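Local coordinates for mandelate racemase/muconate lactonizing protein (Thermobispora bispora, PDB 3VC5) that probably catalyses the magnesium-dependent dehydration of D-glucarate to 5-dehydro-4-deoxy-D-glucarate, the first step of a D-glucarate degradation pathway, at residues A137-Q142 and A151-G156; S346-T351 and G380-V385; M350-A355 and P395-E400. All blocks are in the same frame, centred on the assembly; numbering follows the deposited sequence. Where two conformers were deposited one is given.

How the interactions relate
Interaction 1 comes first along the chain and joins helix 123-146 to the short helical turn that follows it. Interactions 2 and 3 both start from helix 344-355, share Met350 and Thr351, and lie with centres about 7 Å apart; their partners are the loops before and after strand 388-390. Interaction 2 does not touch interaction 1, the nearest atoms being about 6 Å apart. The centres of interactions 1 and 3 are about 8 Å apart, and two probable hydrogen bonds join them, Asp140 OD1 to Leu397 N at 2.8 Å and Ala151 N to His352 ND1 at 3.0 Å. These bonds tie the N-terminal segments to a barrel helix and loop.

Interaction 1: A137-Q142 and A151-G156; sequences ACLDIQ and ADLLGG
Leu153 meets Leu139 and Gln142 through one branch, CD1, which reaches across to the helix 123-146. Its closest approach is to backbone: CD1 of Leu153 lies 3.4 Å from the carbonyl O of Leu139. The same methyl stands 3.8 Å from CB of Gln142, so it rests against the helix surface between residues one turn apart. Against Leu139 the two leucine chains run past each other in opposite senses, and only the near branches meet, Leu139 CD2 to Leu153 CD1 at 4.1 Å. Gln142 instead passes obliquely over Leu153. With CG anti to the carbonyl carbon (chi1 -66°) and the chain extended beyond it, the glutamine carries its amide past the leucine, where NE2 bonds to Val92 O.

On the facing segment the turn is braced by Ala151 O, which accepts from Leu154 N at 3.1 Å and from Gly156 N at 2.8 Å. Gly155, between them, makes backbone hydrogen bonds to the second subunit. The evidence is of van der Waals packing of one methyl on the backbone and aliphatic atoms of a long helix, by the short, weakly bonded helical turn that follows it, where the chain passes from helix 123-146 of the alpha+beta capping domain toward the barrel, as in the enolase superfamily.

Interaction 2: S346-T351 and G380-V385; sequences SLAAMT and GALRFV
Leu347 sends CD2 into the angle between Leu382 and Phe384, and this methyl carries much of the contact. It lies 4.0 Å from CE2 of Phe384, with CZ nearly as near, and the leucine and phenylalanine chains approach from opposite directions. Leu382 CD1 is 4.1 Å from that same Leu347 CD2. The placement follows from the first torsion of Leu347: CG is anti to the backbone N (chi1 -173°), which swings the branch out from the helix toward the 380-385 loop.

Leu382 answers with both of its methyls. CD1 packs on Leu347, where the CB is 4.1 Å away, whereas CD2 drops onto the helix backbone and touches Ala348 CA at 4.0 Å. Ala348 CB borders the same methyl, 4.2 Å from Leu382 CD2; a side chain this short probably leaves the backbone within its reach.

One shell further out, Leu347 O accepts two bonds from Thr351, the regular helical one from N and another from OG1 at 2.8 Å, the latter tilted 33° from the carbonyl plane and on the opposite face from the former. Thr351 OG1 is also bonded to Tyr164 OH, which ties this face of the helix to strand 161-169 of the barrel. Across the contact, Val389 of strand 388-390 supports both Leu382 and Phe384, and the ring of Phe384 meets Tyr203 edge-to-face.

The closest contacts are all carbon to carbon, so between these two segments cohesion probably comes from dispersion and the burial of apolar surface.

Interaction 3: M350-A355 and P395-E400; sequences MTHLAA and PGLGVE
His352, on a helix of the (beta/alpha)7beta barrel typical of the enolase superfamily, reaches out to a type II' beta turn running from Pro395 to Gly398 and bonds to its third residue. The imidazole NE2 donates to Leu397 O at 2.9 Å, with an N-H...O angle of 148°. The oxygen lies close to the ring plane at its edge, but the donor stands above the carbonyl plane, 53° out of it, so the bond is not aimed at a lone pair. The oxygen is thus well placed for the ring, while the bond itself is bent and off the carbonyl plane.

The first torsion explains the reach: CG is anti to the carbonyl carbon (chi1 -75°), and the ring projects from the helix with NE2 leading. The other ring nitrogen is also used, since ND1 accepts from Ala151 N. With one nitrogen donating and the other accepting, the ring is pinned against rotation, and the pattern is consistent with the neutral form protonated at NE2. A leucine in its place would probably leave Leu397 O and Ala151 N without their ring-nitrogen partners, and so lose this side-chain connection.

Gly396 and Gly398 both have positive phi, which glycine readily adopts, and Gly398 N closes the turn only weakly, 3.2 Å from Pro395 O. Backbone hydrogen bonds of Gly396 with Arg148 and Val150 also hold the turn. The side chain of Leu397 approaches obliquely from outside the imidazole, off its plane, with Val150 packing against both. Here the contact is carbon to carbon: CD2 of Leu397 rests 4.0 Å from CD2 of His352, while at the other corner of the ring His352 CE1 lies 3.6 Å from Gly396 O.

Interaction 1: A137-Q142 and A151-G156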
ATOM      1  N   ALA A 137       3.857 -15.874  -8.823  1.00 21.39           N
ATOM      2  CA  ALA A 137       3.251 -17.186  -9.219  1.00 22.20           C
ATOM      3  C   ALA A 137       1.909 -17.413  -8.488  1.00 22.42           C
ATOM      4  O   ALA A 137       0.931 -17.905  -9.075  1.00 22.64           O
ATOM      5  CB  ALA A 137       4.208 -18.319  -8.901  1.00 23.12           C
ATOM      6  N   CYS A 138       1.839 -17.006  -7.228  1.00 22.16           N
ATOM      7  CA  CYS A 138       0.592 -17.145  -6.455  1.00 22.04           C
ATOM      8  C   CYS A 138      -0.485 -16.213  -7.033  1.00 22.63           C
ATOM      9  O   CYS A 138      -1.663 -16.571  -7.093  1.00 24.34           O
ATOM     10  CB  CYS A 138       0.834 -16.853  -4.949  1.00 22.60           C
ATOM     11  SG  CYS A 138       1.701 -18.212  -4.164  1.00 26.52           S
ATOM     12  N   LEU A 139      -0.111 -14.995  -7.442  1.00 22.29           N
ATOM     13  CA  LEU A 139      -1.095 -14.109  -8.059  1.00 21.35           C
ATOM     14  C   LEU A 139      -1.555 -14.666  -9.405  1.00 22.78           C
ATOM     15  O   LEU A 139      -2.743 -14.537  -9.768  1.00 24.35           O
ATOM     16  CB  LEU A 139      -0.530 -12.686  -8.238  1.00 21.34           C
ATOM     17  CG  LEU A 139      -0.199 -11.962  -6.920  1.00 21.14           C
ATOM     18  CD1 LEU A 139       0.428 -10.596  -7.297  1.00 24.39           C
ATOM     19  CD2 LEU A 139      -1.492 -11.740  -6.118  1.00 25.64           C
ATOM     20  N   ASP A 140      -0.627 -15.262 -10.158  1.00 22.15           N
ATOM     21  CA  ASP A 140      -0.999 -15.911 -11.448  1.00 24.07           C
ATOM     22  C   ASP A 140      -2.107 -16.940 -11.164  1.00 23.94           C
ATOM     23  O   ASP A 140      -3.155 -16.951 -11.823  1.00 26.41           O
ATOM     24  CB  ASP A 140       0.280 -16.547 -12.060  1.00 22.53           C
ATOM     25  CG  ASP A 140       0.125 -17.019 -13.494  1.00 22.47           C
ATOM     26  OD1 ASP A 140      -0.844 -16.642 -14.202  1.00 26.43           O
ATOM     27  OD2 ASP A 140       1.043 -17.784 -13.910  1.00 26.24           O
ATOM     28  N   ILE A 141      -1.900 -17.768 -10.147  1.00 22.67           N
ATOM     29  CA  ILE A 141      -2.880 -18.794  -9.755  1.00 23.19           C
ATOM     30  C   ILE A 141      -4.202 -18.183  -9.260  1.00 27.61           C
ATOM     31  O   ILE A 141      -5.290 -18.642  -9.644  1.00 27.17           O
ATOM     32  CB  ILE A 141      -2.296 -19.732  -8.700  1.00 23.44           C
ATOM     33  CG1 ILE A 141      -1.185 -20.620  -9.315  1.00 26.82           C
ATOM     34  CG2 ILE A 141      -3.396 -20.641  -8.120  1.00 24.69           C
ATOM     35  CD1 ILE A 141      -0.219 -21.233  -8.266  1.00 27.32           C
ATOM     36  N   GLN A 142      -4.131 -17.165  -8.401  1.00 23.69           N
ATOM     37  CA  GLN A 142      -5.358 -16.492  -7.966  1.00 25.00           C
ATOM     38  C   GLN A 142      -6.152 -15.940  -9.151  1.00 24.24           C
ATOM     39  O   GLN A 142      -7.382 -16.045  -9.190  1.00 27.82           O
ATOM     40  CB  GLN A 142      -5.053 -15.358  -6.993  1.00 25.50           C
ATOM     41  CG  GLN A 142      -4.481 -15.782  -5.668  1.00 23.75           C
ATOM     42  CD  GLN A 142      -4.272 -14.584  -4.761  1.00 24.31           C
ATOM     43  OE1 GLN A 142      -4.973 -13.544  -4.888  1.00 27.64           O
ATOM     44  NE2 GLN A 142      -3.298 -14.690  -3.865  1.00 25.74           N
ATOM     45  N   ALA A 151      -3.966  -7.920 -13.140  1.00 24.13           N
ATOM     46  CA  ALA A 151      -4.333  -6.498 -12.944  1.00 26.20           C
ATOM     47  C   ALA A 151      -5.619  -6.320 -12.124  1.00 25.53           C
ATOM     48  O   ALA A 151      -5.748  -5.354 -11.360  1.00 25.32           O
ATOM     49  CB  ALA A 151      -4.454  -5.751 -14.293  1.00 26.88           C
ATOM     50  N   ASP A 152      -6.565  -7.243 -12.262  1.00 24.56           N
ATOM     51  CA  ASP A 152      -7.833  -7.175 -11.502  1.00 25.80           C
ATOM     52  C   ASP A 152      -7.650  -7.447  -9.994  1.00 28.31           C
ATOM     53  O   ASP A 152      -8.482  -7.008  -9.175  1.00 36.28           O
ATOM     54  CB  ASP A 152      -8.886  -8.127 -12.081  1.00 26.12           C
ATOM     55  CG  ASP A 152      -9.615  -7.542 -13.267  1.00 29.21           C
ATOM     56  OD1 ASP A 152      -9.421  -6.330 -13.585  1.00 29.42           O
ATOM     57  OD2 ASP A 152     -10.382  -8.306 -13.894  1.00 29.75           O
ATOM     58  N   LEU A 153      -6.591  -8.181  -9.627  1.00 26.66           N
ATOM     59  CA  LEU A 153      -6.238  -8.412  -8.220  1.00 28.89           C
ATOM     60  C   LEU A 153      -5.598  -7.179  -7.597  1.00 30.85           C
ATOM     61  O   LEU A 153      -5.394  -7.127  -6.394  1.00 33.81           O
ATOM     62  CB  LEU A 153      -5.298  -9.613  -8.065  1.00 25.91           C
ATOM     63  CG  LEU A 153      -5.745 -10.881  -8.839  1.00 27.02           C
ATOM     64  CD1 LEU A 153      -4.649 -11.969  -8.767  1.00 26.58           C
ATOM     65  CD2 LEU A 153      -7.093 -11.403  -8.318  1.00 30.01           C
ATOM     66  N   LEU A 154      -5.255  -6.208  -8.432  1.00 26.67           N
ATOM     67  CA  LEU A 154      -4.563  -5.007  -7.989  1.00 26.02           C
ATOM     68  C   LEU A 154      -5.433  -3.780  -8.212  1.00 27.66           C
ATOM     69  O   LEU A 154      -4.923  -2.649  -8.212  1.00 27.91           O
ATOM     70  CB  LEU A 154      -3.243  -4.863  -8.777  1.00 26.21           C
ATOM     71  CG  LEU A 154      -2.237  -6.023  -8.640  1.00 28.38           C
ATOM     72  CD1 LEU A 154      -1.057  -5.816  -9.573  1.00 26.69           C
ATOM     73  CD2 LEU A 154      -1.754  -6.162  -7.195  1.00 31.00           C
ATOM     74  N   GLY A 155      -6.740  -3.990  -8.414  1.00 27.57           N
ATOM     75  CA  GLY A 155      -7.668  -2.867  -8.538  1.00 26.61           C
ATOM     76  C   GLY A 155      -8.193  -2.604  -9.947  1.00 26.66           C
ATOM     77  O   GLY A 155      -9.000  -1.669 -10.151  1.00 25.89           O
ATOM     78  N   GLY A 156      -7.743  -3.416 -10.913  1.00 25.36           N
ATOM     79  CA  GLY A 156      -8.170  -3.269 -12.317  1.00 28.16           C
ATOM     80  C   GLY A 156      -7.252  -2.325 -13.089  1.00 26.96           C
ATOM     81  O   GLY A 156      -6.663  -1.409 -12.508  1.00 29.75           O
TER

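Interaction 2: S346-T351 and G380-V385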
ATOM      1  N   SER A 346       8.489 -12.187 -16.289  1.00 20.45           N
ATOM      2  CA  SER A 346       8.786 -10.859 -15.699  1.00 22.44           C
ATOM      3  C   SER A 346       8.074  -9.762 -16.499  1.00 21.86           C
ATOM      4  O   SER A 346       7.495  -8.857 -15.913  1.00 21.61           O
ATOM      5  CB  SER A 346      10.283 -10.576 -15.672  1.00 22.56           C
ATOM      6  OG  SER A 346      10.849 -11.305 -14.604  1.00 21.90           O
ATOM      7  N   LEU A 347       8.090  -9.847 -17.832  1.00 20.71           N
ATOM      8  CA  LEU A 347       7.422  -8.788 -18.634  1.00 22.00           C
ATOM      9  C   LEU A 347       5.921  -8.756 -18.353  1.00 17.83           C
ATOM     10  O   LEU A 347       5.336  -7.662 -18.192  1.00 21.23           O
ATOM     11  CB  LEU A 347       7.634  -8.967 -20.144  1.00 21.31           C
ATOM     12  CG  LEU A 347       7.108  -7.804 -21.014  1.00 21.15           C
ATOM     13  CD1 LEU A 347       7.730  -6.467 -20.674  1.00 23.58           C
ATOM     14  CD2 LEU A 347       7.342  -8.121 -22.488  1.00 21.86           C
ATOM     15  N   ALA A 348       5.292  -9.931 -18.216  1.00 21.28           N
ATOM     16  CA  ALA A 348       3.840  -9.976 -17.924  1.00 21.99           C
ATOM     17  C   ALA A 348       3.613  -9.338 -16.540  1.00 21.60           C
ATOM     18  O   ALA A 348       2.715  -8.513 -16.363  1.00 22.12           O
ATOM     19  CB  ALA A 348       3.331 -11.390 -17.927  1.00 22.81           C
ATOM     20  N   ALA A 349       4.452  -9.722 -15.568  1.00 20.41           N
ATOM     21  CA  ALA A 349       4.284  -9.205 -14.202  1.00 20.86           C
ATOM     22  C   ALA A 349       4.476  -7.678 -14.149  1.00 19.99           C
ATOM     23  O   ALA A 349       3.682  -6.970 -13.524  1.00 22.38           O
ATOM     24  CB  ALA A 349       5.214  -9.903 -13.261  1.00 20.49           C
ATOM     25  N   MET A 350       5.523  -7.191 -14.816  1.00 20.26           N
ATOM     26  CA  MET A 350       5.776  -5.760 -14.934  1.00 20.83           C
ATOM     27  C   MET A 350       4.585  -5.028 -15.491  1.00 20.78           C
ATOM     28  O   MET A 350       4.219  -3.933 -15.034  1.00 22.55           O
ATOM     29  CB  MET A 350       7.033  -5.480 -15.781  1.00 21.35           C
ATOM     30  CG  MET A 350       8.321  -6.011 -15.137  1.00 21.95           C
ATOM     31  SD  MET A 350       9.641  -6.303 -16.364  1.00 22.93           S
ATOM     32  CE  MET A 350      10.201  -4.650 -16.674  1.00 22.94           C
ATOM     33  N   THR A 351       3.995  -5.626 -16.516  1.00 21.29           N
ATOM     34  CA  THR A 351       2.916  -4.993 -17.249  1.00 21.40           C
ATOM     35  C   THR A 351       1.614  -4.944 -16.437  1.00 20.38           C
ATOM     36  O   THR A 351       0.951  -3.911 -16.396  1.00 24.00           O
ATOM     37  CB  THR A 351       2.730  -5.697 -18.610  1.00 21.31           C
ATOM     38  OG1 THR A 351       3.951  -5.557 -19.359  1.00 22.27           O
ATOM     39  CG2 THR A 351       1.550  -5.102 -19.401  1.00 24.46           C
ATOM     40  N   GLY A 380       2.508 -15.229 -28.452  0.50 53.38           N
ATOM     41  CA  GLY A 380       1.441 -14.319 -28.895  0.50 51.95           C
ATOM     42  C   GLY A 380       0.797 -13.371 -27.894  0.50 47.06           C
ATOM     43  O   GLY A 380      -0.026 -12.534 -28.266  0.50 48.84           O
ATOM     44  N   ALA A 381       1.204 -13.482 -26.635  1.00 42.03           N
ATOM     45  CA  ALA A 381       0.520 -12.881 -25.493  1.00 37.90           C
ATOM     46  C   ALA A 381       1.039 -11.481 -25.179  1.00 35.35           C
ATOM     47  O   ALA A 381       0.282 -10.581 -24.743  1.00 34.31           O
ATOM     48  CB  ALA A 381       0.667 -13.769 -24.278  1.00 41.15           C
ATOM     49  N   LEU A 382       2.342 -11.322 -25.359  1.00 35.04           N
ATOM     50  CA  LEU A 382       3.006 -10.067 -25.081  1.00 32.20           C
ATOM     51  C   LEU A 382       3.559  -9.540 -26.386  1.00 35.95           C
ATOM     52  O   LEU A 382       4.379 -10.196 -27.028  1.00 40.97           O
ATOM     53  CB  LEU A 382       4.155 -10.274 -24.089  1.00 33.82           C
ATOM     54  CG  LEU A 382       3.776 -10.882 -22.738  1.00 31.44           C
ATOM     55  CD1 LEU A 382       5.014 -11.447 -22.012  1.00 33.64           C
ATOM     56  CD2 LEU A 382       3.068  -9.860 -21.853  1.00 33.66           C
ATOM     57  N   ARG A 383       3.088  -8.369 -26.786  1.00 31.34           N
ATOM     58  CA  ARG A 383       3.588  -7.711 -27.992  1.00 32.09           C
ATOM     59  C   ARG A 383       3.738  -6.241 -27.678  1.00 31.66           C
ATOM     60  O   ARG A 383       3.084  -5.726 -26.761  1.00 36.80           O
ATOM     61  CB  ARG A 383       2.621  -7.914 -29.153  1.00 40.24           C
ATOM     62  CG  ARG A 383       1.194  -7.626 -28.787  1.00 52.17           C
ATOM     63  CD  ARG A 383       0.213  -8.274 -29.763  1.00 71.17           C
ATOM     64  NE  ARG A 383      -1.157  -7.979 -29.357  1.00 79.59           N
ATOM     65  CZ  ARG A 383      -1.888  -6.995 -29.870  1.00 90.04           C
ATOM     66  NH1 ARG A 383      -1.391  -6.227 -30.831  1.00 91.43           N
ATOM     67  NH2 ARG A 383      -3.122  -6.791 -29.433  1.00 94.98           N
ATOM     68  N   PHE A 384       4.627  -5.570 -28.400  1.00 28.52           N
ATOM     69  CA  PHE A 384       4.748  -4.117 -28.304  1.00 28.46           C
ATOM     70  C   PHE A 384       4.019  -3.475 -29.472  1.00 27.55           C
ATOM     71  O   PHE A 384       4.271  -3.815 -30.643  1.00 32.54           O
ATOM     72  CB  PHE A 384       6.213  -3.684 -28.291  1.00 28.56           C
ATOM     73  CG  PHE A 384       6.936  -4.069 -27.033  1.00 24.79           C
ATOM     74  CD1 PHE A 384       7.192  -3.132 -26.054  1.00 27.87           C
ATOM     75  CD2 PHE A 384       7.305  -5.386 -26.812  1.00 29.12           C
ATOM     76  CE1 PHE A 384       7.844  -3.492 -24.879  1.00 27.18           C
ATOM     77  CE2 PHE A 384       7.979  -5.766 -25.668  1.00 27.05           C
ATOM     78  CZ  PHE A 384       8.225  -4.822 -24.671  1.00 26.74           C
ATOM     79  N   VAL A 385       3.131  -2.541 -29.154  1.00 29.15           N
ATOM     80  CA  VAL A 385       2.364  -1.808 -30.151  1.00 29.86           C
ATOM     81  C   VAL A 385       2.572  -0.331 -29.847  1.00 29.51           C
ATOM     82  O   VAL A 385       2.188   0.149 -28.764  1.00 29.38           O
ATOM     83  CB  VAL A 385       0.861  -2.126 -30.054  1.00 32.34           C
ATOM     84  CG1 VAL A 385       0.058  -1.251 -31.035  1.00 33.85           C
ATOM     85  CG2 VAL A 385       0.592  -3.635 -30.292  1.00 36.83           C
TER

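Interaction 3: M350-A355 and P395-E400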
ATOM      1  N   MET A 350       5.523  -7.191 -14.816  1.00 20.26           N
ATOM      2  CA  MET A 350       5.776  -5.760 -14.934  1.00 20.83           C
ATOM      3  C   MET A 350       4.585  -5.028 -15.491  1.00 20.78           C
ATOM      4  O   MET A 350       4.219  -3.933 -15.034  1.00 22.55           O
ATOM      5  CB  MET A 350       7.033  -5.480 -15.781  1.00 21.35           C
ATOM      6  CG  MET A 350       8.321  -6.011 -15.137  1.00 21.95           C
ATOM      7  SD  MET A 350       9.641  -6.303 -16.364  1.00 22.93           S
ATOM      8  CE  MET A 350      10.201  -4.650 -16.674  1.00 22.94           C
ATOM      9  N   THR A 351       3.995  -5.626 -16.516  1.00 21.29           N
ATOM     10  CA  THR A 351       2.916  -4.993 -17.249  1.00 21.40           C
ATOM     11  C   THR A 351       1.614  -4.944 -16.437  1.00 20.38           C
ATOM     12  O   THR A 351       0.951  -3.911 -16.396  1.00 24.00           O
ATOM     13  CB  THR A 351       2.730  -5.697 -18.610  1.00 21.31           C
ATOM     14  OG1 THR A 351       3.951  -5.557 -19.359  1.00 22.27           O
ATOM     15  CG2 THR A 351       1.550  -5.102 -19.401  1.00 24.46           C
ATOM     16  N   HIS A 352       1.256  -6.042 -15.772  1.00 23.21           N
ATOM     17  CA  HIS A 352       0.070  -6.013 -14.919  1.00 21.53           C
ATOM     18  C   HIS A 352       0.255  -5.019 -13.780  1.00 21.68           C
ATOM     19  O   HIS A 352      -0.685  -4.282 -13.439  1.00 24.08           O
ATOM     20  CB  HIS A 352      -0.252  -7.420 -14.336  1.00 22.08           C
ATOM     21  CG  HIS A 352      -0.862  -8.345 -15.334  1.00 24.27           C
ATOM     22  ND1 HIS A 352      -2.225  -8.409 -15.542  1.00 23.09           N
ATOM     23  CD2 HIS A 352      -0.305  -9.271 -16.157  1.00 24.15           C
ATOM     24  CE1 HIS A 352      -2.477  -9.316 -16.477  1.00 23.16           C
ATOM     25  NE2 HIS A 352      -1.332  -9.851 -16.866  1.00 24.03           N
ATOM     26  N   LEU A 353       1.448  -5.008 -13.181  1.00 21.92           N
ATOM     27  CA  LEU A 353       1.693  -4.077 -12.070  1.00 22.49           C
ATOM     28  C   LEU A 353       1.545  -2.630 -12.565  1.00 22.15           C
ATOM     29  O   LEU A 353       0.808  -1.810 -11.977  1.00 24.09           O
ATOM     30  CB  LEU A 353       3.097  -4.298 -11.487  1.00 23.80           C
ATOM     31  CG  LEU A 353       3.593  -3.243 -10.473  1.00 22.60           C
ATOM     32  CD1 LEU A 353       2.691  -3.185  -9.216  1.00 23.80           C
ATOM     33  CD2 LEU A 353       5.041  -3.551 -10.104  1.00 23.78           C
ATOM     34  N   ALA A 354       2.254  -2.286 -13.641  1.00 22.53           N
ATOM     35  CA  ALA A 354       2.168  -0.901 -14.141  1.00 22.74           C
ATOM     36  C   ALA A 354       0.746  -0.539 -14.607  1.00 23.48           C
ATOM     37  O   ALA A 354       0.294   0.593 -14.395  1.00 25.50           O
ATOM     38  CB  ALA A 354       3.169  -0.667 -15.271  1.00 24.10           C
ATOM     39  N   ALA A 355       0.051  -1.472 -15.269  1.00 23.73           N
ATOM     40  CA  ALA A 355      -1.288  -1.166 -15.781  1.00 25.00           C
ATOM     41  C   ALA A 355      -2.284  -0.834 -14.670  1.00 24.65           C
ATOM     42  O   ALA A 355      -3.217  -0.045 -14.878  1.00 24.87           O
ATOM     43  CB  ALA A 355      -1.835  -2.351 -16.646  1.00 25.97           C
ATOM     44  N   PRO A 395      -6.589 -15.088 -18.225  1.00 43.19           N
ATOM     45  CA  PRO A 395      -6.603 -15.096 -16.756  1.00 37.98           C
ATOM     46  C   PRO A 395      -5.184 -15.163 -16.206  1.00 32.46           C
ATOM     47  O   PRO A 395      -4.272 -15.620 -16.896  1.00 32.66           O
ATOM     48  CB  PRO A 395      -7.307 -16.410 -16.411  1.00 33.57           C
ATOM     49  CG  PRO A 395      -7.166 -17.251 -17.634  1.00 46.34           C
ATOM     50  CD  PRO A 395      -7.241 -16.281 -18.784  1.00 44.76           C
ATOM     51  N   GLY A 396      -4.991 -14.722 -14.967  1.00 28.44           N
ATOM     52  CA  GLY A 396      -3.663 -14.756 -14.377  1.00 25.07           C
ATOM     53  C   GLY A 396      -2.749 -13.784 -15.097  1.00 23.80           C
ATOM     54  O   GLY A 396      -3.176 -12.690 -15.483  1.00 26.14           O
ATOM     55  N   LEU A 397      -1.482 -14.151 -15.256  1.00 25.02           N
ATOM     56  CA  LEU A 397      -0.530 -13.284 -15.958  1.00 23.07           C
ATOM     57  C   LEU A 397      -0.831 -13.201 -17.449  1.00 24.45           C
ATOM     58  O   LEU A 397      -0.389 -12.271 -18.129  1.00 24.56           O
ATOM     59  CB  LEU A 397       0.908 -13.773 -15.741  1.00 22.66           C
ATOM     60  CG  LEU A 397       1.498 -13.572 -14.343  1.00 22.24           C
ATOM     61  CD1 LEU A 397       2.816 -14.356 -14.227  1.00 24.83           C
ATOM     62  CD2 LEU A 397       1.691 -12.066 -14.031  1.00 24.81           C
ATOM     63  N   GLY A 398      -1.566 -14.177 -17.954  1.00 24.88           N
ATOM     64  CA  GLY A 398      -1.938 -14.214 -19.383  1.00 26.48           C
ATOM     65  C   GLY A 398      -0.832 -14.822 -20.235  1.00 27.54           C
ATOM     66  O   GLY A 398      -0.790 -14.613 -21.448  1.00 31.54           O
ATOM     67  N   VAL A 399       0.088 -15.566 -19.609  1.00 26.78           N
ATOM     68  CA  VAL A 399       1.139 -16.257 -20.375  1.00 26.90           C
ATOM     69  C   VAL A 399       1.107 -17.753 -20.146  1.00 29.02           C
ATOM     70  O   VAL A 399       0.572 -18.226 -19.148  1.00 34.50           O
ATOM     71  CB  VAL A 399       2.566 -15.720 -20.068  1.00 25.73           C
ATOM     72  CG1 VAL A 399       2.698 -14.270 -20.562  1.00 26.71           C
ATOM     73  CG2 VAL A 399       2.933 -15.867 -18.564  1.00 27.49           C
ATOM     74  N   GLU A 400       1.684 -18.504 -21.077  1.00 29.93           N
ATOM     75  CA  GLU A 400       1.672 -19.951 -20.985  1.00 30.01           C
ATOM     76  C   GLU A 400       3.116 -20.407 -21.078  1.00 29.60           C
ATOM     77  O   GLU A 400       3.802 -20.066 -22.032  1.00 29.59           O
ATOM     78  CB  GLU A 400       0.863 -20.570 -22.147  1.00 33.15           C
ATOM     79  CG  GLU A 400       0.698 -22.073 -22.024  1.00 51.52           C
ATOM     80  CD  GLU A 400       0.054 -22.704 -23.256  1.00 67.62           C
ATOM     81  OE1 GLU A 400      -0.664 -21.997 -24.001  1.00 70.67           O
ATOM     82  OE2 GLU A 400       0.272 -23.915 -23.477  1.00 74.97           O
TER